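Local coordinates for protein phiAB6 tailspike (PDB 5JS4) that fragments the exopolysaccharide of Acinetobacter baumannii, acting as a trimeric, beta-helical phage tailspike, at residues I244-F249 against A261-Y266; Q274-G279 against V290-K295; F464-L469 against G493-L498. One frame throughout, in Å; residues are numbered along the deposited sequence.

The three contacts follow one another along the chain without overlap. Contacts 1 and 2 are neighbours, their centres about 9 Å apart: helix 260-268 of contact 1 is followed, after a short loop, by strand 275-277 of contact 2, and Gln264 OE1 of the helix accepts a hydrogen bond from Asp291 N at 2.8 Å. Contact 3 lies farther down the same spike, its centre about 42 Å from that of contact 1 and 36 Å from that of contact 2. Strand 275-277 and strand 460-469 are linked through a succession of parallel strand pairings. The series thus runs from the start of the beta-helix to one of its later turns, and contacts 1 and 3 both touch the second subunit.

Contact 1: I244-F249 against A261-Y266; sequences ITVDNF and AAFQAY
Phe249 lays its ring across the helix backbone at Tyr266, with Tyr266 CA over the ring centre, 3.7 Å from the centroid. The ring gets there because CG stands opposite the carbonyl carbon (chi1 -63°), turned to the helix. Ala265 CB closes in beside it, 3.9 Å from Phe249 CD2, and the methyl of Ala262 abuts the Phe249 carbonyl, CB to O being 3.3 Å. Tyr266 swings its own ring the other way: with CG trans to the backbone N (chi1 -179°) it runs along the 244-246 backbone, while Tyr266 CD2 meets Phe249 CE1 at 3.6 Å. The two ring planes are inclined at 71°, a geometry that is oblique. The carbonyl oxygen of Thr245 approaches the rim of the tyrosine close to its plane, 3.5 Å from CD2, and Ile244 CG2 brushes CE2. The phenol oxygen passes beyond this packing and hydrogen-bonds to Asn275 O, tying the helix to the strand that follows it.

Val246 serves the other aromatic. Its CG1 sits over the centre of the Phe263 ring, 3.7 Å from the centroid and almost on the normal, while Val246 CG2 lies beyond the rim, 3.8 Å from Phe263 CE1. Val246 and Phe263 both also rest on Leu276. On the far side of the loop an ST turn, Asp247 N to Thr245 OG1 at 3.0 Å, shapes the 3-10 segment, and Thr245 OG1 hydrogen-bonds to Asn242 of the second subunit; Tyr232 of that subunit meets Phe249 edge-to-face. A loop and short amphipathic helix packed over the first strands in this way are characteristic of the N-terminal cap of pectate lyase-like beta-helices.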
loop_
_atom_site.group_PDB
_atom_site.type_symbol
_atom_site.label_atom_id
_atom_site.label_comp_id
_atom_site.label_asym_id
_atom_site.label_seq_id
_atom_site.Cartn_x
_atom_site.Cartn_y
_atom_site.Cartn_z
ATOM N N ILE A 244 -22.832 -22.645 -24.508
ATOM C CA ILE A 244 -24.216 -22.941 -24.155
ATOM C C ILE A 244 -24.677 -21.872 -23.165
ATOM O O ILE A 244 -23.961 -21.551 -22.221
ATOM C CB ILE A 244 -24.346 -24.345 -23.521
ATOM C CG1 ILE A 244 -23.772 -25.409 -24.461
ATOM C CG2 ILE A 244 -25.800 -24.665 -23.207
ATOM C CD1 ILE A 244 -23.481 -26.734 -23.792
ATOM N N THR A 245 -25.863 -21.314 -23.396
ATOM C CA THR A 245 -26.425 -20.276 -22.527
ATOM C C THR A 245 -27.841 -20.654 -22.113
ATOM O O THR A 245 -28.374 -21.675 -22.546
ATOM C CB THR A 245 -26.474 -18.892 -23.218
ATOM O OG1 THR A 245 -27.592 -18.831 -24.109
ATOM C CG2 THR A 245 -25.187 -18.599 -23.985
ATOM N N VAL A 246 -28.455 -19.814 -21.287
ATOM C CA VAL A 246 -29.851 -20.016 -20.901
ATOM C C VAL A 246 -30.798 -19.996 -22.108
ATOM O O VAL A 246 -31.873 -20.591 -22.056
ATOM C CB VAL A 246 -30.321 -19.003 -19.829
ATOM C CG1 VAL A 246 -29.572 -19.234 -18.522
ATOM C CG2 VAL A 246 -30.167 -17.561 -20.305
ATOM N N ASP A 247 -30.395 -19.333 -23.192
ATOM C CA ASP A 247 -31.185 -19.329 -24.431
ATOM C C ASP A 247 -31.388 -20.740 -24.987
ATOM O O ASP A 247 -32.423 -21.025 -25.590
ATOM C CB ASP A 247 -30.538 -18.447 -25.502
ATOM C CG ASP A 247 -30.481 -16.982 -25.107
ATOM O OD1 ASP A 247 -30.920 -16.631 -23.989
ATOM O OD2 ASP A 247 -29.995 -16.177 -25.925
ATOM N N ASN A 248 -30.411 -21.621 -24.766
ATOM C CA ASN A 248 -30.519 -23.018 -25.199
ATOM C C ASN A 248 -31.683 -23.734 -24.528
ATOM O O ASN A 248 -32.202 -24.704 -25.066
ATOM C CB ASN A 248 -29.243 -23.816 -24.901
ATOM C CG ASN A 248 -28.125 -23.536 -25.881
ATOM O OD1 ASN A 248 -27.786 -24.372 -26.718
ATOM N ND2 ASN A 248 -27.525 -22.379 -25.762
ATOM N N PHE A 249 -32.075 -23.249 -23.352
ATOM C CA PHE A 249 -33.117 -23.874 -22.545
ATOM C C PHE A 249 -34.422 -23.082 -22.553
ATOM O O PHE A 249 -35.284 -23.279 -21.694
ATOM C CB PHE A 249 -32.581 -24.085 -21.129
ATOM C CG PHE A 249 -31.416 -25.022 -21.088
ATOM C CD1 PHE A 249 -30.123 -24.558 -21.287
ATOM C CD2 PHE A 249 -31.619 -26.383 -20.917
ATOM C CE1 PHE A 249 -29.050 -25.431 -21.283
ATOM C CE2 PHE A 249 -30.552 -27.262 -20.915
ATOM C CZ PHE A 249 -29.264 -26.785 -21.096
ATOM N N ALA A 261 -37.628 -20.901 -15.095
ATOM C CA ALA A 261 -37.623 -22.328 -15.426
ATOM C C ALA A 261 -36.483 -22.675 -16.385
ATOM O O ALA A 261 -35.836 -23.710 -16.238
ATOM C CB ALA A 261 -38.963 -22.752 -16.015
ATOM N N ALA A 262 -36.237 -21.801 -17.359
ATOM C CA ALA A 262 -35.136 -21.987 -18.309
ATOM C C ALA A 262 -33.779 -21.936 -17.604
ATOM O O ALA A 262 -32.895 -22.752 -17.883
ATOM C CB ALA A 262 -35.200 -20.934 -19.407
ATOM N N PHE A 263 -33.621 -20.977 -16.694
ATOM C CA PHE A 263 -32.402 -20.867 -15.887
ATOM C C PHE A 263 -32.195 -22.136 -15.064
ATOM O O PHE A 263 -31.084 -22.661 -14.997
ATOM C CB PHE A 263 -32.451 -19.645 -14.960
ATOM C CG PHE A 263 -32.020 -18.355 -15.614
ATOM C CD1 PHE A 263 -32.685 -17.860 -16.730
ATOM C CD2 PHE A 263 -30.965 -17.615 -15.090
ATOM C CE1 PHE A 263 -32.296 -16.670 -17.324
ATOM C CE2 PHE A 263 -30.573 -16.421 -15.679
ATOM C CZ PHE A 263 -31.241 -15.948 -16.795
ATOM N N GLN A 264 -33.263 -22.635 -14.447
ATOM C CA GLN A 264 -33.162 -23.855 -13.651
ATOM C C GLN A 264 -32.821 -25.072 -14.510
ATOM O O GLN A 264 -32.016 -25.913 -14.108
ATOM C CB GLN A 264 -34.448 -24.116 -12.862
ATOM C CG GLN A 264 -34.262 -25.129 -11.743
ATOM C CD GLN A 264 -33.216 -24.671 -10.746
ATOM O OE1 GLN A 264 -33.402 -23.657 -10.078
ATOM N NE2 GLN A 264 -32.104 -25.401 -10.655
ATOM N N ALA A 265 -33.432 -25.159 -15.691
ATOM C CA ALA A 265 -33.148 -26.243 -16.630
ATOM C C ALA A 265 -31.674 -26.250 -17.025
ATOM O O ALA A 265 -31.049 -27.308 -17.108
ATOM C CB ALA A 265 -34.028 -26.121 -17.863
ATOM N N TYR A 266 -31.122 -25.063 -17.256
ATOM C CA TYR A 266 -29.698 -24.927 -17.548
ATOM C C TYR A 266 -28.850 -25.538 -16.430
ATOM O O TYR A 266 -27.930 -26.314 -16.689
ATOM C CB TYR A 266 -29.331 -23.451 -17.723
ATOM C CG TYR A 266 -27.874 -23.224 -18.049
ATOM C CD1 TYR A 266 -26.892 -23.354 -17.072
ATOM C CD2 TYR A 266 -27.476 -22.884 -19.337
ATOM C CE1 TYR A 266 -25.559 -23.163 -17.371
ATOM C CE2 TYR A 266 -26.144 -22.678 -19.642
ATOM C CZ TYR A 266 -25.192 -22.821 -18.653
ATOM O OH TYR A 266 -23.869 -22.619 -18.944
#

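Contact 2: Q274-G279 against V290-K295; sequences QNLYLG and VDLKGK
Gln274 and Lys295 make the tight end of this contact. The carbonyl oxygen of Gln274 points at the start of the lysine side chain, 3.1 Å from Lys295 CA in a CA-H...O contact and 3.3 Å from Lys295 CB. CG, set opposite the lysine carbonyl carbon (chi1 -64°), still passes within 3.7 Å of that oxygen. The aliphatic chain then continues past it, bends at its last torsion and delivers NZ to the carbonyl oxygen of Gly273, so NZ of this buried lysine is held by a backbone carbonyl. The carboxamide of Gln274 leads out of the contact: its NE2 hydrogen-bonds to Gly313 O and Thr341 OG1 of the third subunit.

Farther in, the fit is looser. Leu276 and Leu292 meet by methyls alone, CD1 to CD2 at 4.2 Å, and each also packs elsewhere, Leu276 on Tyr266 and Cys267 of helix 260-268, Leu292 on Phe330 and Cys333 of strand 328-333.

The turn from Leu292 to Lys295 is a type I' beta turn, closed by Lys295 N to Leu292 O at 3.0 Å and overlapped at its start by an Asx turn in which Asp291 OD1 takes the N-H of Lys293 from above the carboxylate plane, also at 3.0 Å. Solvent is met at Lys293, whose NZ forms a salt bridge with Asp268, whereas Gly294 O hydrogen-bonds to Tyr309 of the third subunit. Beyond the turn, strand 296-298 pairs in parallel with strand 275-277. Such a tight corner between strands of different sheets, followed by parallel stacking on the previous coil, is typical of the right-handed parallel beta-helix.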
loop_
_atom_site.group_PDB
_atom_site.type_symbol
_atom_site.label_atom_id
_atom_site.label_comp_id
_atom_site.label_asym_id
_atom_site.label_seq_id
_atom_site.Cartn_x
_atom_site.Cartn_y
_atom_site.Cartn_z
ATOM N N GLN A 274 -19.130 -25.216 -15.880
ATOM C CA GLN A 274 -18.963 -24.652 -14.541
ATOM C C GLN A 274 -19.910 -23.500 -14.240
ATOM O O GLN A 274 -20.348 -23.348 -13.103
ATOM C CB GLN A 274 -17.531 -24.145 -14.340
ATOM C CG GLN A 274 -16.476 -25.227 -14.176
ATOM C CD GLN A 274 -15.185 -24.691 -13.578
ATOM O OE1 GLN A 274 -15.165 -23.619 -12.965
ATOM N NE2 GLN A 274 -14.106 -25.441 -13.740
ATOM N N ASN A 275 -20.191 -22.677 -15.250
ATOM C CA ASN A 275 -20.954 -21.448 -15.069
ATOM C C ASN A 275 -22.221 -21.414 -15.900
ATOM O O ASN A 275 -22.320 -22.096 -16.926
ATOM C CB ASN A 275 -20.093 -20.234 -15.443
ATOM C CG ASN A 275 -18.791 -20.164 -14.660
ATOM O OD1 ASN A 275 -17.733 -19.851 -15.214
ATOM N ND2 ASN A 275 -18.859 -20.454 -13.374
ATOM N N LEU A 276 -23.188 -20.626 -15.428
ATOM C CA LEU A 276 -24.354 -20.245 -16.212
ATOM C C LEU A 276 -24.007 -19.005 -17.026
ATOM O O LEU A 276 -23.406 -18.067 -16.502
ATOM C CB LEU A 276 -25.556 -19.979 -15.299
ATOM C CG LEU A 276 -26.874 -19.586 -15.989
ATOM C CD1 LEU A 276 -28.083 -20.131 -15.240
ATOM C CD2 LEU A 276 -27.008 -18.078 -16.152
ATOM N N TYR A 277 -24.382 -19.019 -18.304
ATOM C CA TYR A 277 -24.135 -17.908 -19.222
ATOM C C TYR A 277 -25.437 -17.346 -19.767
ATOM O O TYR A 277 -26.393 -18.084 -20.012
ATOM C CB TYR A 277 -23.248 -18.361 -20.387
ATOM C CG TYR A 277 -21.880 -18.781 -19.930
ATOM C CD1 TYR A 277 -21.632 -20.094 -19.551
ATOM C CD2 TYR A 277 -20.841 -17.861 -19.835
ATOM C CE1 TYR A 277 -20.384 -20.487 -19.112
ATOM C CE2 TYR A 277 -19.588 -18.242 -19.392
ATOM C CZ TYR A 277 -19.366 -19.557 -19.030
ATOM O OH TYR A 277 -18.124 -19.944 -18.582
ATOM N N LEU A 278 -25.464 -16.032 -19.951
ATOM C CA LEU A 278 -26.562 -15.377 -20.645
ATOM C C LEU A 278 -26.265 -15.310 -22.137
ATOM O O LEU A 278 -25.107 -15.390 -22.552
ATOM C CB LEU A 278 -26.770 -13.967 -20.102
ATOM C CG LEU A 278 -27.014 -13.842 -18.598
ATOM C CD1 LEU A 278 -27.229 -12.382 -18.240
ATOM C CD2 LEU A 278 -28.199 -14.688 -18.142
ATOM N N GLY A 279 -27.318 -15.176 -22.936
ATOM C CA GLY A 279 -27.180 -14.951 -24.375
ATOM C C GLY A 279 -26.665 -13.556 -24.674
ATOM O O GLY A 279 -26.507 -12.741 -23.766
ATOM N N VAL A 290 -33.831 -19.209 -8.364
ATOM C CA VAL A 290 -33.049 -20.150 -9.151
ATOM C C VAL A 290 -31.989 -20.765 -8.247
ATOM O O VAL A 290 -31.273 -20.052 -7.547
ATOM C CB VAL A 290 -32.377 -19.454 -10.352
ATOM C CG1 VAL A 290 -31.413 -20.394 -11.067
ATOM C CG2 VAL A 290 -33.435 -18.932 -11.314
ATOM N N ASP A 291 -31.912 -22.092 -8.255
ATOM C CA ASP A 291 -30.861 -22.821 -7.562
ATOM C C ASP A 291 -29.758 -23.100 -8.576
ATOM O O ASP A 291 -29.938 -23.902 -9.490
ATOM C CB ASP A 291 -31.419 -24.126 -6.983
ATOM C CG ASP A 291 -30.421 -24.866 -6.105
ATOM O OD1 ASP A 291 -29.208 -24.570 -6.162
ATOM O OD2 ASP A 291 -30.852 -25.763 -5.350
ATOM N N LEU A 292 -28.621 -22.422 -8.421
ATOM C CA LEU A 292 -27.516 -22.543 -9.373
ATOM C C LEU A 292 -26.818 -23.903 -9.323
ATOM O O LEU A 292 -26.034 -24.226 -10.211
ATOM C CB LEU A 292 -26.494 -21.417 -9.164
ATOM C CG LEU A 292 -26.954 -20.029 -9.625
ATOM C CD1 LEU A 292 -26.041 -18.947 -9.072
ATOM C CD2 LEU A 292 -27.022 -19.934 -11.144
ATOM N N LYS A 293 -27.093 -24.686 -8.282
ATOM C CA LYS A 293 -26.546 -26.037 -8.151
ATOM C C LYS A 293 -25.018 -26.038 -8.232
ATOM O O LYS A 293 -24.423 -26.942 -8.813
ATOM C CB LYS A 293 -27.119 -26.973 -9.227
ATOM C CG LYS A 293 -28.634 -27.041 -9.293
ATOM C CD LYS A 293 -29.218 -27.698 -8.056
ATOM C CE LYS A 293 -30.699 -28.001 -8.231
ATOM N NZ LYS A 293 -30.946 -29.192 -9.095
ATOM N N GLY A 294 -24.389 -25.012 -7.661
ATOM C CA GLY A 294 -22.933 -24.926 -7.630
ATOM C C GLY A 294 -22.304 -24.308 -8.865
ATOM O O GLY A 294 -21.080 -24.190 -8.941
ATOM N N LYS A 295 -23.122 -23.914 -9.837
ATOM C CA LYS A 295 -22.600 -23.219 -11.006
ATOM C C LYS A 295 -22.375 -21.754 -10.677
ATOM O O LYS A 295 -23.143 -21.147 -9.938
ATOM C CB LYS A 295 -23.540 -23.359 -12.202
ATOM C CG LYS A 295 -23.677 -24.797 -12.663
ATOM C CD LYS A 295 -24.371 -24.899 -14.003
ATOM C CE LYS A 295 -24.710 -26.338 -14.335
ATOM N NZ LYS A 295 -23.511 -27.187 -14.594
#

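Contact 3: F464-L469 against G493-L498; sequences FWCENL and GYVKLL
Five backbone hydrogen bonds join Phe464-Asn468 to Tyr494-Leu498 in parallel register. Phe464 and Cys466 each give an N-H to one residue and accept from the residue two further on, bracketing Val495 and Leu497. Phe464 N to Tyr494 O, at 3.2 Å, is the longest; Asn468 N to Leu498 O closes the run at 2.8 Å, straight at the hydrogen (175°), although the donor stands well above the carbonyl plane.

The side-chain bond comes next. Trp465 NE1 gives its hydrogen to Glu467 OE1 at 2.9 Å, again nearly straight; the oxygen lies in the indole plane, whereas the nitrogen sits above the carboxylate plane. Both side chains leave the same face of the sheet with CG trans to the backbone N, and this bond fixes the rotation of the indole.

The indole in turn offers a face to Lys496. A bend at chi2 (75°) lays the lysine chain flat on it, CG 3.6 Å from the centroid of the six-membered ring. Leu498 lies alongside Glu467, its CD1 3.9 Å from Glu467 CD and 4.2 Å from Trp465 CZ2. On the opposite face Val495 CG1 touches Phe464 CB at 4.0 Å and Cys466 SG at 4.1 Å, and Trp477 packs against all three of these residues. At the start of the second segment, the Tyr494 ring stacks on His458 of the second subunit.

One face is thus apolar, while the other mixes an indole and a leucine with an acid steadied by the indole N-H and a lysine whose methylenes the ring covers. There Trp465 and Lys496 touch Thr412 and His458 of the second subunit, consistent with a beta-helix flank that meets its trimer neighbour.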
loop_
_atom_site.group_PDB
_atom_site.type_symbol
_atom_site.label_atom_id
_atom_site.label_comp_id
_atom_site.label_asym_id
_atom_site.label_seq_id
_atom_site.Cartn_x
_atom_site.Cartn_y
_atom_site.Cartn_z
ATOM N N PHE A 464 -10.183 5.263 0.507
ATOM C CA PHE A 464 -11.636 5.348 0.581
ATOM C C PHE A 464 -12.055 6.769 0.230
ATOM O O PHE A 464 -11.423 7.734 0.671
ATOM C CB PHE A 464 -12.141 5.014 1.989
ATOM C CG PHE A 464 -12.230 3.542 2.276
ATOM C CD1 PHE A 464 -11.082 2.784 2.425
ATOM C CD2 PHE A 464 -13.464 2.914 2.403
ATOM C CE1 PHE A 464 -11.156 1.427 2.688
ATOM C CE2 PHE A 464 -13.544 1.555 2.670
ATOM C CZ PHE A 464 -12.389 0.812 2.810
ATOM N N TRP A 465 -13.116 6.886 -0.561
ATOM C CA TRP A 465 -13.723 8.172 -0.872
ATOM C C TRP A 465 -15.145 8.135 -0.337
ATOM O O TRP A 465 -15.992 7.431 -0.877
ATOM C CB TRP A 465 -13.716 8.426 -2.378
ATOM C CG TRP A 465 -14.153 9.814 -2.744
ATOM C CD1 TRP A 465 -15.437 10.263 -2.858
ATOM C CD2 TRP A 465 -13.308 10.934 -3.031
ATOM N NE1 TRP A 465 -15.445 11.592 -3.197
ATOM C CE2 TRP A 465 -14.152 12.031 -3.312
ATOM C CE3 TRP A 465 -11.922 11.121 -3.075
ATOM C CZ2 TRP A 465 -13.655 13.293 -3.636
ATOM C CZ3 TRP A 465 -11.426 12.378 -3.399
ATOM C CH2 TRP A 465 -12.294 13.448 -3.675
ATOM N N CYS A 466 -15.391 8.880 0.739
ATOM C CA CYS A 466 -16.674 8.847 1.428
ATOM C C CYS A 466 -17.344 10.203 1.279
ATOM O O CYS A 466 -16.899 11.187 1.867
ATOM C CB CYS A 466 -16.475 8.502 2.903
ATOM S SG CYS A 466 -15.388 7.085 3.193
ATOM N N GLU A 467 -18.409 10.247 0.481
ATOM C CA GLU A 467 -19.058 11.508 0.129
ATOM C C GLU A 467 -20.573 11.436 0.294
ATOM O O GLU A 467 -21.265 10.787 -0.491
ATOM C CB GLU A 467 -18.693 11.914 -1.304
ATOM C CG GLU A 467 -19.262 13.267 -1.725
ATOM C CD GLU A 467 -18.630 13.819 -2.990
ATOM O OE1 GLU A 467 -17.880 13.086 -3.669
ATOM O OE2 GLU A 467 -18.891 14.999 -3.313
ATOM N N ASN A 468 -21.057 12.116 1.333
ATOM C CA ASN A 468 -22.482 12.298 1.625
ATOM C C ASN A 468 -23.179 11.059 2.173
ATOM O O ASN A 468 -22.761 9.922 1.936
ATOM C CB ASN A 468 -23.244 12.844 0.409
ATOM C CG ASN A 468 -22.676 14.159 -0.091
ATOM O OD1 ASN A 468 -22.148 14.955 0.687
ATOM N ND2 ASN A 468 -22.779 14.394 -1.394
ATOM N N LEU A 469 -24.252 11.309 2.918
ATOM C CA LEU A 469 -25.068 10.262 3.507
ATOM C C LEU A 469 -26.479 10.392 2.950
ATOM O O LEU A 469 -26.930 11.503 2.665
ATOM C CB LEU A 469 -25.069 10.392 5.030
ATOM C CG LEU A 469 -23.694 10.262 5.701
ATOM C CD1 LEU A 469 -23.712 10.847 7.105
ATOM C CD2 LEU A 469 -23.238 8.812 5.732
ATOM N N GLY A 493 -4.144 4.151 3.428
ATOM C CA GLY A 493 -4.544 5.022 2.328
ATOM C C GLY A 493 -5.275 6.227 2.881
ATOM O O GLY A 493 -5.758 6.205 4.016
ATOM N N TYR A 494 -5.343 7.294 2.094
ATOM C CA TYR A 494 -6.113 8.457 2.501
ATOM C C TYR A 494 -7.606 8.120 2.497
ATOM O O TYR A 494 -8.100 7.464 1.576
ATOM C CB TYR A 494 -5.838 9.654 1.588
ATOM C CG TYR A 494 -6.512 10.916 2.074
ATOM C CD1 TYR A 494 -6.017 11.614 3.170
ATOM C CD2 TYR A 494 -7.661 11.399 1.455
ATOM C CE1 TYR A 494 -6.643 12.761 3.632
ATOM C CE2 TYR A 494 -8.293 12.545 1.908
ATOM C CZ TYR A 494 -7.780 13.222 2.997
ATOM O OH TYR A 494 -8.404 14.359 3.455
ATOM N N VAL A 495 -8.310 8.555 3.539
ATOM C CA VAL A 495 -9.760 8.411 3.612
ATOM C C VAL A 495 -10.383 9.799 3.475
ATOM O O VAL A 495 -10.298 10.625 4.389
ATOM C CB VAL A 495 -10.210 7.739 4.928
ATOM C CG1 VAL A 495 -11.728 7.660 5.011
ATOM C CG2 VAL A 495 -9.607 6.348 5.046
ATOM N N LYS A 496 -10.989 10.053 2.319
ATOM C CA LYS A 496 -11.679 11.313 2.056
ATOM C C LYS A 496 -13.036 11.290 2.752
ATOM O O LYS A 496 -13.813 10.350 2.569
ATOM C CB LYS A 496 -11.856 11.518 0.550
ATOM C CG LYS A 496 -12.495 12.839 0.143
ATOM C CD LYS A 496 -11.537 14.007 0.284
ATOM C CE LYS A 496 -12.140 15.292 -0.261
ATOM N NZ LYS A 496 -11.174 16.419 -0.187
ATOM N N LEU A 497 -13.310 12.325 3.546
ATOM C CA LEU A 497 -14.552 12.429 4.310
ATOM C C LEU A 497 -15.293 13.707 3.926
ATOM O O LEU A 497 -14.780 14.812 4.125
ATOM C CB LEU A 497 -14.252 12.446 5.808
ATOM C CG LEU A 497 -13.469 11.252 6.364
ATOM C CD1 LEU A 497 -12.946 11.558 7.760
ATOM C CD2 LEU A 497 -14.312 9.987 6.373
ATOM N N LEU A 498 -16.495 13.545 3.375
ATOM C CA LEU A 498 -17.333 14.674 2.965
ATOM C C LEU A 498 -18.798 14.434 3.325
ATOM O O LEU A 498 -19.299 13.320 3.213
ATOM C CB LEU A 498 -17.223 14.894 1.454
ATOM C CG LEU A 498 -15.875 15.354 0.901
ATOM C CD1 LEU A 498 -15.847 15.215 -0.616
ATOM C CD2 LEU A 498 -15.573 16.786 1.316
#